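Local structure of putative thioesterase (Escherichia coli, 5UGZ) at residues A[85-89]-A[90-94]. The protein is probably a type II thioesterase of the alpha/beta-hydrolase kind that releases intermediates by hydrolysis from the colibactin NRPS/PKS assembly line. Sequence-based numbering, arbitrary orientation.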
loop_
_atom_site.group_PDB
_atom_site.type_symbol
_atom_site.label_atom_id
_atom_site.label_comp_id
_atom_site.label_asym_id
_atom_site.label_seq_id
_atom_site.Cartn_x
_atom_site.Cartn_y
_atom_site.Cartn_z
ATOM N N LYS A 85 14.522 4.377 10.359
ATOM C CA LYS A 85 14.746 5.719 10.880
ATOM C C LYS A 85 13.907 6.012 12.117
ATOM O O LYS A 85 14.224 6.953 12.852
ATOM C CB LYS A 85 14.466 6.766 9.794
ATOM C CG LYS A 85 15.293 6.547 8.545
ATOM C CD LYS A 85 16.044 7.795 8.156
ATOM C CE LYS A 85 15.135 8.755 7.420
ATOM N NZ LYS A 85 14.977 8.363 5.994
ATOM N N HIS A 86 12.855 5.215 12.370
ATOM C CA HIS A 86 12.009 5.399 13.541
ATOM C C HIS A 86 11.694 4.093 14.258
ATOM O O HIS A 86 10.858 4.106 15.168
ATOM C CB HIS A 86 10.673 6.072 13.179
ATOM C CG HIS A 86 10.813 7.325 12.361
ATOM N ND1 HIS A 86 11.520 8.428 12.793
ATOM C CD2 HIS A 86 10.323 7.649 11.141
ATOM C CE1 HIS A 86 11.471 9.369 11.869
ATOM N NE2 HIS A 86 10.750 8.923 10.857
ATOM N N TYR A 87 12.300 2.964 13.879
ATOM C CA TYR A 87 11.906 1.669 14.428
ATOM C C TYR A 87 12.874 1.236 15.523
ATOM O O TYR A 87 14.058 1.010 15.256
ATOM C CB TYR A 87 11.831 0.578 13.362
ATOM C CG TYR A 87 11.314 -0.684 14.001
ATOM C CD1 TYR A 87 12.078 -1.843 14.054
ATOM C CD2 TYR A 87 10.072 -0.686 14.630
ATOM C CE1 TYR A 87 11.590 -2.981 14.677
ATOM C CE2 TYR A 87 9.589 -1.800 15.252
ATOM C CZ TYR A 87 10.348 -2.947 15.280
ATOM O OH TYR A 87 9.832 -4.050 15.912
ATOM N N THR A 88 12.360 1.084 16.741
ATOM C CA THR A 88 13.200 0.786 17.888
ATOM C C THR A 88 12.889 -0.552 18.555
ATOM O O THR A 88 13.532 -0.890 19.559
ATOM C CB THR A 88 13.084 1.910 18.922
ATOM O OG1 THR A 88 11.698 2.125 19.235
ATOM C CG2 THR A 88 13.689 3.181 18.363
ATOM N N GLY A 89 11.927 -1.317 18.041
ATOM C CA GLY A 89 11.635 -2.646 18.547
ATOM C C GLY A 89 10.263 -2.836 19.173
ATOM O O GLY A 89 9.968 -3.954 19.616
ATOM N N GLY A 90 9.387 -1.836 19.249
ATOM C CA GLY A 90 8.081 -2.019 19.849
ATOM C C GLY A 90 7.087 -2.684 18.911
ATOM O O GLY A 90 7.457 -3.341 17.935
ATOM N N ASP A 91 5.801 -2.506 19.224
ATOM C CA ASP A 91 4.722 -2.949 18.349
ATOM C C ASP A 91 4.623 -2.088 17.098
ATOM O O ASP A 91 4.845 -0.879 17.130
ATOM C CB ASP A 91 3.383 -2.889 19.076
ATOM C CG ASP A 91 3.408 -3.634 20.380
ATOM O OD1 ASP A 91 3.416 -4.885 20.354
ATOM O OD2 ASP A 91 3.431 -2.967 21.431
ATOM N N TYR A 92 4.220 -2.709 15.996
ATOM C CA TYR A 92 4.012 -1.949 14.770
ATOM C C TYR A 92 3.066 -2.707 13.846
ATOM O O TYR A 92 2.889 -3.924 13.959
ATOM C CB TYR A 92 5.351 -1.650 14.075
ATOM C CG TYR A 92 6.009 -2.855 13.442
ATOM C CD1 TYR A 92 5.784 -3.163 12.111
ATOM C CD2 TYR A 92 6.850 -3.680 14.172
ATOM C CE1 TYR A 92 6.362 -4.239 11.533
ATOM C CE2 TYR A 92 7.434 -4.793 13.594
ATOM C CZ TYR A 92 7.186 -5.061 12.265
ATOM O OH TYR A 92 7.763 -6.150 11.641
ATOM N N ALA A 93 2.441 -1.957 12.945
ATOM C CA ALA A 93 1.606 -2.491 11.880
ATOM C C ALA A 93 2.056 -1.859 10.575
ATOM O O ALA A 93 2.836 -0.912 10.571
ATOM C CB ALA A 93 0.123 -2.201 12.119
ATOM N N ILE A 94 1.555 -2.383 9.457
ATOM C CA ILE A 94 1.864 -1.860 8.133
ATOM C C ILE A 94 0.586 -1.789 7.315
ATOM O O ILE A 94 -0.146 -2.778 7.218
ATOM C CB ILE A 94 2.912 -2.711 7.398
ATOM C CG1 ILE A 94 4.041 -3.068 8.373
ATOM C CG2 ILE A 94 3.398 -1.965 6.133
ATOM C CD1 ILE A 94 5.179 -3.839 7.778
#
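Tyr87 reaches across the turn that leads into strand 91-97 and brings its hydroxyl end against both the backbone of Gly90 and the ring of Tyr92, a compact example of one phenol linking a turn carbonyl to the first part of a strand. Its CG lies opposite the backbone N and beside the carbonyl carbon (chi1 -175°), which swings the ring over the following residues of the turn. There the backbone N of Gly89 sits above the middle of one face of the Tyr87 ring, 3.5 Å from its plane, while Gly90 O lies at the ring edge. The phenol OH of Tyr87 donates to Gly90 O at 3.2 Å; the approach is in the carbonyl plane, with a C=O...O angle of 147°, a long but well-directed bond that ties the side chain to the backbone three residues on.

The two tyrosines cross at about a right angle. The ring planes of Tyr87 and Tyr92 are inclined by 74°, an oblique aromatic pair. The hydroxyl end of Tyr87, with CE2 and CZ, meets the CD2-CE2 side of Tyr92: Tyr87 CE2 is 3.5 Å from Tyr92 CD2, and Tyr87 OH comes within 3.4 Å of Tyr92 CE2. Gly90 O also borders the Tyr92 ring in its plane, so this carbonyl lies beside both aromatic groups. The Tyr92 hydroxyl is bonded to the backbone O of Asp117, and Phe83 stacks on Tyr87.

Gly89 adopts a positive phi, readily accommodated by glycine, at the bend before the strand. This is the connection from helix 72-83 to an inner strand of the parallel sheet, consistent with an alpha/beta-hydrolase fold, and the strand probably leads to the nucleophile elbow. Chemically, a single phenol combines a polar grip on a turn carbonyl with aromatic packing, which probably limits rotation of the Tyr87 ring.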